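Local coordinates for iron transport multicopper oxidase FET3 (Saccharomyces cerevisiae, PDB 1ZPU), which oxidises ferrous to ferric iron with molecular oxygen, using four bound copper ions, for high-affinity iron uptake, and also oxidises cuprous ions, at residues A[45-50]-A[88-93]; A[202-207]-A[251-256]. All blocks are in the same frame, centred on the assembly; numbering follows the deposited sequence.

Interactions 1 and 2 are both pairings of antiparallel strands, one in the first and one in the second of the plastocyanin-like domains of this multicopper oxidase. Interaction 1 joins strands 43-49 and 88-94, the latter outermost in its four-stranded sheet; interaction 2 joins strands 201-205 and 250-256 inside a five-stranded sheet. Along the chain they come in series, the first closing before the second opens. They lie in different sheets; their centres are about 37 Å and their nearest atoms about 25 Å apart, and they do not touch. Each belongs to the framework of its own domain, with glycan at one margin; interaction 1 lies nearer the copper ligands.

Interaction 1 of 2, residues A[45-50]-A[88-93]. With NAG (2-acetamido-2-deoxy-beta-D-glucopyranose), chain K.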
ATOM      1  N   GLN A  45     -18.522   5.099   8.989  1.00 68.71           N
ATOM      2  CA  GLN A  45     -19.387   3.972   8.642  1.00 68.55           C
ATOM      3  C   GLN A  45     -19.674   3.922   7.137  1.00 68.74           C
ATOM      4  O   GLN A  45     -20.506   4.673   6.636  1.00 68.79           O
ATOM      5  CB  GLN A  45     -20.690   4.046   9.427  1.00 68.33           C
ATOM      6  CG  GLN A  45     -20.500   4.092  10.938  1.00 68.06           C
ATOM      7  CD  GLN A  45     -21.818   4.210  11.690  1.00 67.59           C
ATOM      8  OE1 GLN A  45     -22.783   4.757  11.177  1.00 66.97           O
ATOM      9  NE2 GLN A  45     -21.855   3.703  12.911  1.00 66.33           N
ATOM     10  N   ILE A  46     -18.984   3.032   6.427  1.00 68.64           N
ATOM     11  CA  ILE A  46     -19.183   2.882   4.992  1.00 68.58           C
ATOM     12  C   ILE A  46     -19.964   1.612   4.663  1.00 68.77           C
ATOM     13  O   ILE A  46     -19.541   0.506   4.993  1.00 68.98           O
ATOM     14  CB  ILE A  46     -17.838   2.907   4.216  1.00 68.53           C
ATOM     15  CG1 ILE A  46     -17.021   4.122   4.636  1.00 68.05           C
ATOM     16  CG2 ILE A  46     -18.082   2.945   2.714  1.00 68.21           C
ATOM     17  CD1 ILE A  46     -15.626   4.078   4.232  1.00 67.14           C
ATOM     18  N   TYR A  47     -21.117   1.791   4.026  1.00 68.70           N
ATOM     19  CA  TYR A  47     -21.869   0.688   3.458  1.00 68.64           C
ATOM     20  C   TYR A  47     -21.378   0.479   2.042  1.00 68.71           C
ATOM     21  O   TYR A  47     -21.752   1.230   1.139  1.00 68.92           O
ATOM     22  CB  TYR A  47     -23.361   1.014   3.411  1.00 68.35           C
ATOM     23  CG  TYR A  47     -24.016   1.006   4.759  1.00 68.56           C
ATOM     24  CD1 TYR A  47     -24.204   2.191   5.469  1.00 68.68           C
ATOM     25  CD2 TYR A  47     -24.455  -0.187   5.335  1.00 67.84           C
ATOM     26  CE1 TYR A  47     -24.814   2.185   6.728  1.00 67.74           C
ATOM     27  CE2 TYR A  47     -25.058  -0.194   6.578  1.00 67.66           C
ATOM     28  CZ  TYR A  47     -25.236   0.993   7.271  1.00 67.40           C
ATOM     29  OH  TYR A  47     -25.835   0.989   8.511  1.00 68.15           O
ATOM     30  N   LEU A  48     -20.531  -0.524   1.839  1.00 68.63           N
ATOM     31  CA  LEU A  48     -20.066  -0.842   0.491  1.00 68.40           C
ATOM     32  C   LEU A  48     -20.956  -1.921  -0.106  1.00 68.59           C
ATOM     33  O   LEU A  48     -21.170  -2.975   0.498  1.00 68.63           O
ATOM     34  CB  LEU A  48     -18.611  -1.301   0.486  1.00 67.80           C
ATOM     35  CG  LEU A  48     -17.695  -0.938  -0.687  1.00 67.28           C
ATOM     36  CD1 LEU A  48     -16.481  -1.844  -0.672  1.00 67.17           C
ATOM     37  CD2 LEU A  48     -18.352  -0.996  -2.042  1.00 66.31           C
ATOM     38  N   THR A  49     -21.487  -1.646  -1.289  1.00 68.57           N
ATOM     39  CA  THR A  49     -22.297  -2.614  -1.998  1.00 68.61           C
ATOM     40  C   THR A  49     -21.617  -3.012  -3.290  1.00 68.64           C
ATOM     41  O   THR A  49     -21.293  -2.177  -4.116  1.00 68.64           O
ATOM     42  CB  THR A  49     -23.696  -2.070  -2.315  1.00 68.59           C
ATOM     43  OG1 THR A  49     -24.304  -1.611  -1.106  1.00 68.66           O
ATOM     44  CG2 THR A  49     -24.570  -3.159  -2.944  1.00 67.83           C
ATOM     45  N   ASN A  50     -21.420  -4.309  -3.458  1.00 68.80           N
ATOM     46  CA  ASN A  50     -20.893  -4.846  -4.697  1.00 68.87           C
ATOM     47  C   ASN A  50     -21.965  -4.862  -5.784  1.00 68.98           C
ATOM     48  O   ASN A  50     -22.853  -5.713  -5.779  1.00 68.97           O
ATOM     49  CB  ASN A  50     -20.358  -6.265  -4.471  1.00 68.86           C
ATOM     50  CG  ASN A  50     -19.583  -6.787  -5.657  1.00 68.85           C
ATOM     51  OD1 ASN A  50     -19.546  -6.155  -6.710  1.00 69.44           O
ATOM     52  ND2 ASN A  50     -18.945  -7.936  -5.490  1.00 68.12           N
ATOM     53  N   THR A  88     -23.703  -6.342   0.683  1.00 69.03           N
ATOM     54  CA  THR A  88     -23.334  -5.064   1.273  1.00 68.86           C
ATOM     55  C   THR A  88     -22.557  -5.307   2.557  1.00 68.81           C
ATOM     56  O   THR A  88     -23.091  -5.872   3.505  1.00 68.90           O
ATOM     57  CB  THR A  88     -24.591  -4.227   1.649  1.00 68.90           C
ATOM     58  OG1 THR A  88     -25.405  -4.003   0.492  1.00 68.83           O
ATOM     59  CG2 THR A  88     -24.193  -2.881   2.267  1.00 69.03           C
ATOM     60  N   MET A  89     -21.306  -4.870   2.598  1.00 68.70           N
ATOM     61  CA  MET A  89     -20.548  -4.928   3.837  1.00 68.57           C
ATOM     62  C   MET A  89     -20.485  -3.552   4.506  1.00 68.69           C
ATOM     63  O   MET A  89     -20.305  -2.532   3.838  1.00 68.66           O
ATOM     64  CB  MET A  89     -19.165  -5.547   3.608  1.00 68.46           C
ATOM     65  CG  MET A  89     -18.141  -5.272   4.710  1.00 68.53           C
ATOM     66  SD  MET A  89     -16.918  -6.564   5.043  1.00 67.94           S
ATOM     67  CE  MET A  89     -16.673  -7.295   3.446  1.00 68.71           C
ATOM     68  N   LEU A  90     -20.676  -3.537   5.821  1.00 68.70           N
ATOM     69  CA  LEU A  90     -20.553  -2.319   6.592  1.00 68.67           C
ATOM     70  C   LEU A  90     -19.186  -2.259   7.245  1.00 68.74           C
ATOM     71  O   LEU A  90     -18.831  -3.122   8.044  1.00 68.93           O
ATOM     72  CB  LEU A  90     -21.667  -2.213   7.633  1.00 68.53           C
ATOM     73  CG  LEU A  90     -21.562  -1.076   8.657  1.00 68.51           C
ATOM     74  CD1 LEU A  90     -21.566   0.319   8.009  1.00 68.27           C
ATOM     75  CD2 LEU A  90     -22.667  -1.204   9.668  1.00 67.85           C
ATOM     76  N   TYR A  91     -18.418  -1.242   6.873  1.00 68.82           N
ATOM     77  CA  TYR A  91     -17.140  -0.952   7.503  1.00 68.79           C
ATOM     78  C   TYR A  91     -17.387   0.107   8.574  1.00 68.92           C
ATOM     79  O   TYR A  91     -17.739   1.239   8.261  1.00 69.11           O
ATOM     80  CB  TYR A  91     -16.116  -0.483   6.452  1.00 68.58           C
ATOM     81  CG  TYR A  91     -15.655  -1.589   5.514  1.00 68.30           C
ATOM     82  CD1 TYR A  91     -16.234  -1.760   4.259  1.00 68.31           C
ATOM     83  CD2 TYR A  91     -14.645  -2.473   5.893  1.00 68.41           C
ATOM     84  CE1 TYR A  91     -15.819  -2.789   3.394  1.00 68.18           C
ATOM     85  CE2 TYR A  91     -14.215  -3.501   5.039  1.00 68.43           C
ATOM     86  CZ  TYR A  91     -14.808  -3.657   3.792  1.00 68.73           C
ATOM     87  OH  TYR A  91     -14.379  -4.676   2.955  1.00 68.42           O
ATOM     88  N   ASN A  92     -17.215  -0.275   9.833  1.00 68.86           N
ATOM     89  CA  ASN A  92     -17.603   0.551  10.960  1.00 68.84           C
ATOM     90  C   ASN A  92     -16.448   0.611  11.931  1.00 68.88           C
ATOM     91  O   ASN A  92     -16.170  -0.357  12.628  1.00 69.10           O
ATOM     92  CB  ASN A  92     -18.830  -0.072  11.620  1.00 69.14           C
ATOM     93  CG  ASN A  92     -19.481   0.822  12.657  1.00 69.20           C
ATOM     94  OD1 ASN A  92     -18.886   1.795  13.140  1.00 69.59           O
ATOM     95  ND2 ASN A  92     -20.734   0.491  12.993  1.00 68.63           N
ATOM     96  N   PHE A  93     -15.763   1.747  11.962  1.00 68.91           N
ATOM     97  CA  PHE A  93     -14.545   1.887  12.755  1.00 68.80           C
ATOM     98  C   PHE A  93     -14.312   3.316  13.204  1.00 68.94           C
ATOM     99  O   PHE A  93     -14.802   4.257  12.590  1.00 68.94           O
ATOM    100  CB  PHE A  93     -13.326   1.365  11.986  1.00 68.47           C
ATOM    101  CG  PHE A  93     -13.032   2.112  10.712  1.00 68.32           C
ATOM    102  CD1 PHE A  93     -12.128   3.166  10.697  1.00 68.62           C
ATOM    103  CD2 PHE A  93     -13.637   1.748   9.520  1.00 68.13           C
ATOM    104  CE1 PHE A  93     -11.840   3.857   9.512  1.00 68.41           C
ATOM    105  CE2 PHE A  93     -13.354   2.438   8.335  1.00 68.59           C
ATOM    106  CZ  PHE A  93     -12.456   3.491   8.332  1.00 67.93           C
TER
HETATM  107  C1  NAG K   1     -21.131   0.784  14.346  1.00 68.79           C
HETATM  108  C2  NAG K   1     -22.444   0.090  14.721  1.00 68.67           C
HETATM  109  C3  NAG K   1     -22.939   0.649  16.048  1.00 70.09           C
HETATM  110  C4  NAG K   1     -21.861   0.450  17.104  1.00 70.85           C
HETATM  111  C5  NAG K   1     -20.450   0.817  16.627  1.00 70.41           C
HETATM  112  C6  NAG K   1     -19.401   0.216  17.563  1.00 70.57           C
HETATM  113  C7  NAG K   1     -24.236   0.996  13.187  1.00 66.05           C
HETATM  114  C8  NAG K   1     -25.272   1.659  14.066  1.00 67.15           C
HETATM  115  N2  NAG K   1     -23.485   0.022  13.693  1.00 66.63           N
HETATM  116  O3  NAG K   1     -24.098  -0.054  16.458  1.00 71.15           O
HETATM  117  O4  NAG K   1     -22.207   1.204  18.245  1.00 72.52           O
HETATM  118  O5  NAG K   1     -20.182   0.363  15.306  1.00 69.54           O
HETATM  119  O6  NAG K   1     -19.808  -1.069  17.994  1.00 70.35           O
HETATM  120  O7  NAG K   1     -24.125   1.328  12.013  1.00 64.95           O
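Y47 and L90 face each other across two antiparallel strands in the beta-sheet framework of the first plastocyanin-like, cupredoxin-type domain, and methyl CD1 of L90 stands over the centre of the tyrosine ring. This is a CH-pi contact, with CD1 3.7 Å from the centroid of the Y47 ring and 8° off its normal. With CG anti to the backbone N (chi1 172°), the L90 branch reaches the ring, and CD2 lies near Y47 OH and glycan atom O7. T88 adds its CG2 at the ring edge. An alanine in place of Y47 would probably leave the L90 methyl without its aromatic partner and open a gap beside T88. At the next pair on this face, T49 OG1 and T88 OG1 share a hydrogen bond of 3.1 Å.

At the other end of this face, N92 ND2 is bonded covalently to C1 of the N-linked sugar. Q45 lies alongside N92, pointing the same way, with the two amide planes 82° apart; Q45 NE2 comes within 3.3 Å of sugar C1. N92 OD1 is held by R43.

On the reverse face, I46 and Y91 meet through their CB atoms, and M89 CG packs over the rim of the Y91 ring. The Y91 hydroxyl is hydrogen-bonded to Q80 and to M59 N. The Y91 side chain lies about 7 Å (nearest atoms) from those of the copper ligands H60 and H107.

Between the two faces runs the backbone ladder: I46 pairs with Y91, and L48 with M89, by two bonds each, Y91 N to I46 O being 2.8 Å. Strand 2-14 flanks strand 43-49 on its other edge, bonding Q45, Y47 and T49. Strand 88-94 ends the sheet, where N495 of helix 494-502 binds L90 N and T88 O and M89 rests on H496 and V499.

Interaction 2 of 2, residues A[202-207]-A[251-256]; sequences YFWIED and AIMQKF. With NAG (2-acetamido-2-deoxy-beta-D-glucopyranose), chain L.
M253 lies against one face of the W204 indole across a hydrogen-bonded antiparallel pair. Its CB stands over the ring system, 3.7 Å from the centroid of the W204 five-membered ring, a CH-pi contact. Its CG meets the six-membered part, near W204 CZ2 and CE2. The indole CG occupies the crowded position between backbone N and carbonyl carbon (chi1 72°); the M253 chain bends at chi2, and SD approaches the six-membered ring obliquely in a Met-aromatic contact, 5.4 Å from its centroid. K255 meets the same indole at its edge, CB 3.9 Å from W204 CZ3. The lysine then runs on to the glycan, with CE 3.4 Å from sugar O5.

On the other face of the sheet, F203 and I252 lie side by side and point the same way, CE1 of the ring 3.7 Å from I252 CG2. L137 and L139 of strand 133-142 pack on F203 from beyond the pair. Y202, on the W204 side, turns its ring edge to F256 O in the plane of the ring, and Y229 meets that ring edge-to-face.

Two hydrogen bonds join Y202 to K255 and two join W204 to M253; M253 N to W204 O measures 2.8 Å. Where strand 201-205 ends, E206 N binds A251 O. The extended E206 side chain returns the bond, with A251 N giving to OE2 at 3.1 Å, on the anti side of the carboxylate and 28° out of its plane.

A carboxylate thus takes the place of a backbone acceptor and carries the pairing past the strand end. W204 NE1 is satisfied by N288 OD1, while one face receives M253 CB and CG. The result is a mainly hydrophobic join between inner strands of the second plastocyanin-like domain, edged by the E206 carboxylate at one end and, near the glycan, by the K255 chain.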
ATOM      1  N   TYR A 202       9.225   9.705  -9.574  1.00 68.78           N
ATOM      2  CA  TYR A 202       9.937  10.869  -9.078  1.00 68.56           C
ATOM      3  C   TYR A 202       9.001  12.045  -9.221  1.00 68.59           C
ATOM      4  O   TYR A 202       8.242  12.137 -10.197  1.00 68.87           O
ATOM      5  CB  TYR A 202      11.211  11.142  -9.860  1.00 68.31           C
ATOM      6  CG  TYR A 202      12.180  10.007  -9.900  1.00 68.21           C
ATOM      7  CD1 TYR A 202      12.088   9.046 -10.901  1.00 68.14           C
ATOM      8  CD2 TYR A 202      13.210   9.899  -8.957  1.00 67.62           C
ATOM      9  CE1 TYR A 202      12.978   7.999 -10.966  1.00 68.88           C
ATOM     10  CE2 TYR A 202      14.119   8.849  -9.008  1.00 67.59           C
ATOM     11  CZ  TYR A 202      13.995   7.899 -10.021  1.00 69.12           C
ATOM     12  OH  TYR A 202      14.861   6.827 -10.119  1.00 69.54           O
ATOM     13  N   PHE A 203       9.042  12.942  -8.249  1.00 68.40           N
ATOM     14  CA  PHE A 203       8.179  14.095  -8.268  1.00 68.34           C
ATOM     15  C   PHE A 203       8.952  15.346  -7.917  1.00 68.66           C
ATOM     16  O   PHE A 203       9.726  15.346  -6.952  1.00 69.07           O
ATOM     17  CB  PHE A 203       7.045  13.918  -7.271  1.00 67.83           C
ATOM     18  CG  PHE A 203       6.109  15.079  -7.223  1.00 67.54           C
ATOM     19  CD1 PHE A 203       5.017  15.134  -8.081  1.00 67.07           C
ATOM     20  CD2 PHE A 203       6.323  16.127  -6.325  1.00 66.83           C
ATOM     21  CE1 PHE A 203       4.144  16.204  -8.040  1.00 67.42           C
ATOM     22  CE2 PHE A 203       5.470  17.202  -6.278  1.00 66.53           C
ATOM     23  CZ  PHE A 203       4.380  17.252  -7.141  1.00 67.84           C
ATOM     24  N   TRP A 204       8.724  16.413  -8.685  1.00 68.61           N
ATOM     25  CA  TRP A 204       9.309  17.716  -8.381  1.00 68.60           C
ATOM     26  C   TRP A 204       8.583  18.878  -9.047  1.00 68.76           C
ATOM     27  O   TRP A 204       7.843  18.688 -10.018  1.00 68.84           O
ATOM     28  CB  TRP A 204      10.797  17.752  -8.733  1.00 67.86           C
ATOM     29  CG  TRP A 204      11.135  17.778 -10.201  1.00 67.31           C
ATOM     30  CD1 TRP A 204      11.431  18.874 -10.946  1.00 67.12           C
ATOM     31  CD2 TRP A 204      11.255  16.647 -11.086  1.00 67.60           C
ATOM     32  NE1 TRP A 204      11.732  18.510 -12.242  1.00 67.52           N
ATOM     33  CE2 TRP A 204      11.630  17.149 -12.355  1.00 67.36           C
ATOM     34  CE3 TRP A 204      11.078  15.263 -10.930  1.00 67.55           C
ATOM     35  CZ2 TRP A 204      11.839  16.319 -13.460  1.00 67.13           C
ATOM     36  CZ3 TRP A 204      11.278  14.435 -12.032  1.00 67.57           C
ATOM     37  CH2 TRP A 204      11.655  14.970 -13.283  1.00 67.65           C
ATOM     38  N   ILE A 205       8.821  20.077  -8.514  1.00 68.72           N
ATOM     39  CA  ILE A 205       8.212  21.300  -9.007  1.00 68.45           C
ATOM     40  C   ILE A 205       9.336  22.229  -9.459  1.00 68.78           C
ATOM     41  O   ILE A 205      10.209  22.574  -8.670  1.00 69.02           O
ATOM     42  CB  ILE A 205       7.377  21.974  -7.899  1.00 68.06           C
ATOM     43  CG1 ILE A 205       6.336  20.997  -7.356  1.00 67.51           C
ATOM     44  CG2 ILE A 205       6.709  23.231  -8.405  1.00 67.42           C
ATOM     45  CD1 ILE A 205       5.646  21.471  -6.093  1.00 67.68           C
ATOM     46  N   GLU A 206       9.315  22.613 -10.734  1.00 68.86           N
ATOM     47  CA  GLU A 206      10.283  23.547 -11.292  1.00 69.05           C
ATOM     48  C   GLU A 206      10.433  24.768 -10.399  1.00 69.17           C
ATOM     49  O   GLU A 206       9.431  25.388 -10.027  1.00 68.88           O
ATOM     50  CB  GLU A 206       9.858  23.967 -12.696  1.00 69.09           C
ATOM     51  CG  GLU A 206      10.771  24.961 -13.354  1.00 68.68           C
ATOM     52  CD  GLU A 206      10.209  25.512 -14.651  1.00 69.42           C
ATOM     53  OE1 GLU A 206      10.839  26.435 -15.215  1.00 71.55           O
ATOM     54  OE2 GLU A 206       9.143  25.046 -15.104  1.00 69.02           O
ATOM     55  N   ASP A 207      11.689  25.065 -10.038  1.00 69.41           N
ATOM     56  CA  ASP A 207      12.071  26.239  -9.234  1.00 69.57           C
ATOM     57  C   ASP A 207      11.371  26.409  -7.888  1.00 69.43           C
ATOM     58  O   ASP A 207      11.320  27.520  -7.362  1.00 69.54           O
ATOM     59  CB  ASP A 207      11.910  27.523 -10.046  1.00 69.82           C
ATOM     60  CG  ASP A 207      13.027  27.717 -11.021  1.00 71.14           C
ATOM     61  OD1 ASP A 207      12.774  27.669 -12.257  1.00 72.44           O
ATOM     62  OD2 ASP A 207      14.168  27.894 -10.539  1.00 72.59           O
ATOM     63  N   ALA A 251       6.383  24.248 -14.048  1.00 68.66           N
ATOM     64  CA  ALA A 251       6.030  22.871 -14.353  1.00 68.88           C
ATOM     65  C   ALA A 251       5.991  22.007 -13.092  1.00 69.08           C
ATOM     66  O   ALA A 251       6.931  22.035 -12.287  1.00 69.41           O
ATOM     67  CB  ALA A 251       7.018  22.309 -15.335  1.00 68.77           C
ATOM     68  N   ILE A 252       4.889  21.279 -12.908  1.00 68.97           N
ATOM     69  CA  ILE A 252       4.784  20.219 -11.903  1.00 68.78           C
ATOM     70  C   ILE A 252       5.127  18.931 -12.643  1.00 69.06           C
ATOM     71  O   ILE A 252       4.474  18.567 -13.614  1.00 69.19           O
ATOM     72  CB  ILE A 252       3.352  20.107 -11.316  1.00 68.82           C
ATOM     73  CG1 ILE A 252       2.918  21.404 -10.640  1.00 67.46           C
ATOM     74  CG2 ILE A 252       3.250  18.932 -10.334  1.00 69.04           C
ATOM     75  CD1 ILE A 252       1.430  21.478 -10.420  1.00 65.98           C
ATOM     76  N   MET A 253       6.164  18.248 -12.187  1.00 69.36           N
ATOM     77  CA  MET A 253       6.766  17.174 -12.960  1.00 69.35           C
ATOM     78  C   MET A 253       6.683  15.826 -12.257  1.00 69.20           C
ATOM     79  O   MET A 253       7.040  15.706 -11.090  1.00 69.30           O
ATOM     80  CB  MET A 253       8.221  17.537 -13.211  1.00 69.09           C
ATOM     81  CG  MET A 253       8.763  16.983 -14.506  1.00 70.63           C
ATOM     82  SD  MET A 253       8.260  17.885 -15.982  1.00 69.92           S
ATOM     83  CE  MET A 253       7.528  19.309 -15.231  1.00 70.11           C
ATOM     84  N   GLN A 254       6.195  14.822 -12.971  1.00 69.15           N
ATOM     85  CA  GLN A 254       6.249  13.441 -12.487  1.00 69.38           C
ATOM     86  C   GLN A 254       6.947  12.521 -13.518  1.00 69.27           C
ATOM     87  O   GLN A 254       6.762  12.668 -14.735  1.00 69.13           O
ATOM     88  CB  GLN A 254       4.858  12.934 -12.035  1.00 68.95           C
ATOM     89  CG  GLN A 254       3.900  12.594 -13.109  1.00 69.22           C
ATOM     90  CD  GLN A 254       2.438  12.521 -12.629  1.00 70.41           C
ATOM     91  OE1 GLN A 254       1.632  13.387 -12.962  1.00 72.41           O
ATOM     92  NE2 GLN A 254       2.088  11.468 -11.889  1.00 71.30           N
ATOM     93  N   LYS A 255       7.765  11.595 -13.026  1.00 69.11           N
ATOM     94  CA  LYS A 255       8.585  10.770 -13.911  1.00 69.25           C
ATOM     95  C   LYS A 255       8.534   9.304 -13.498  1.00 69.15           C
ATOM     96  O   LYS A 255       8.589   9.007 -12.303  1.00 69.18           O
ATOM     97  CB  LYS A 255      10.032  11.281 -13.866  1.00 69.28           C
ATOM     98  CG  LYS A 255      10.936  10.728 -14.937  1.00 69.19           C
ATOM     99  CD  LYS A 255      12.363  11.203 -14.743  1.00 69.44           C
ATOM    100  CE  LYS A 255      13.201  11.017 -15.998  1.00 69.34           C
ATOM    101  NZ  LYS A 255      12.788   9.826 -16.803  1.00 70.27           N
ATOM    102  N   PHE A 256       8.418   8.405 -14.478  1.00 69.00           N
ATOM    103  CA  PHE A 256       8.467   6.964 -14.238  1.00 69.14           C
ATOM    104  C   PHE A 256       9.806   6.581 -13.616  1.00 69.46           C
ATOM    105  O   PHE A 256      10.848   7.162 -13.957  1.00 70.01           O
ATOM    106  CB  PHE A 256       8.415   6.217 -15.564  1.00 69.27           C
ATOM    107  CG  PHE A 256       7.054   5.766 -15.992  1.00 69.11           C
ATOM    108  CD1 PHE A 256       6.295   6.537 -16.859  1.00 68.87           C
ATOM    109  CD2 PHE A 256       6.576   4.515 -15.610  1.00 69.45           C
ATOM    110  CE1 PHE A 256       5.064   6.100 -17.278  1.00 69.78           C
ATOM    111  CE2 PHE A 256       5.344   4.058 -16.031  1.00 68.73           C
ATOM    112  CZ  PHE A 256       4.577   4.849 -16.861  1.00 69.29           C
TER
HETATM  113  C1  NAG L   1      12.493  13.031 -19.151  1.00 67.22           C
HETATM  114  C2  NAG L   1      13.067  13.439 -20.503  1.00 66.60           C
HETATM  115  C3  NAG L   1      14.594  13.311 -20.595  1.00 67.08           C
HETATM  116  C4  NAG L   1      15.278  14.104 -19.505  1.00 66.85           C
HETATM  117  C5  NAG L   1      14.700  13.561 -18.199  1.00 67.13           C
HETATM  118  C6  NAG L   1      15.287  14.294 -16.997  1.00 66.21           C
HETATM  119  C7  NAG L   1      12.004  13.217 -22.685  1.00 69.37           C
HETATM  120  C8  NAG L   1      11.564  14.655 -22.679  1.00 70.24           C
HETATM  121  N2  NAG L   1      12.449  12.665 -21.546  1.00 67.71           N
HETATM  122  O3  NAG L   1      15.077  13.828 -21.813  1.00 67.33           O
HETATM  123  O4  NAG L   1      16.673  13.906 -19.651  1.00 69.15           O
HETATM  124  O5  NAG L   1      13.268  13.680 -18.152  1.00 67.83           O
HETATM  125  O6  NAG L   1      14.806  15.619 -16.990  1.00 64.84           O
HETATM  126  O7  NAG L   1      11.942  12.597 -23.747  1.00 68.60           O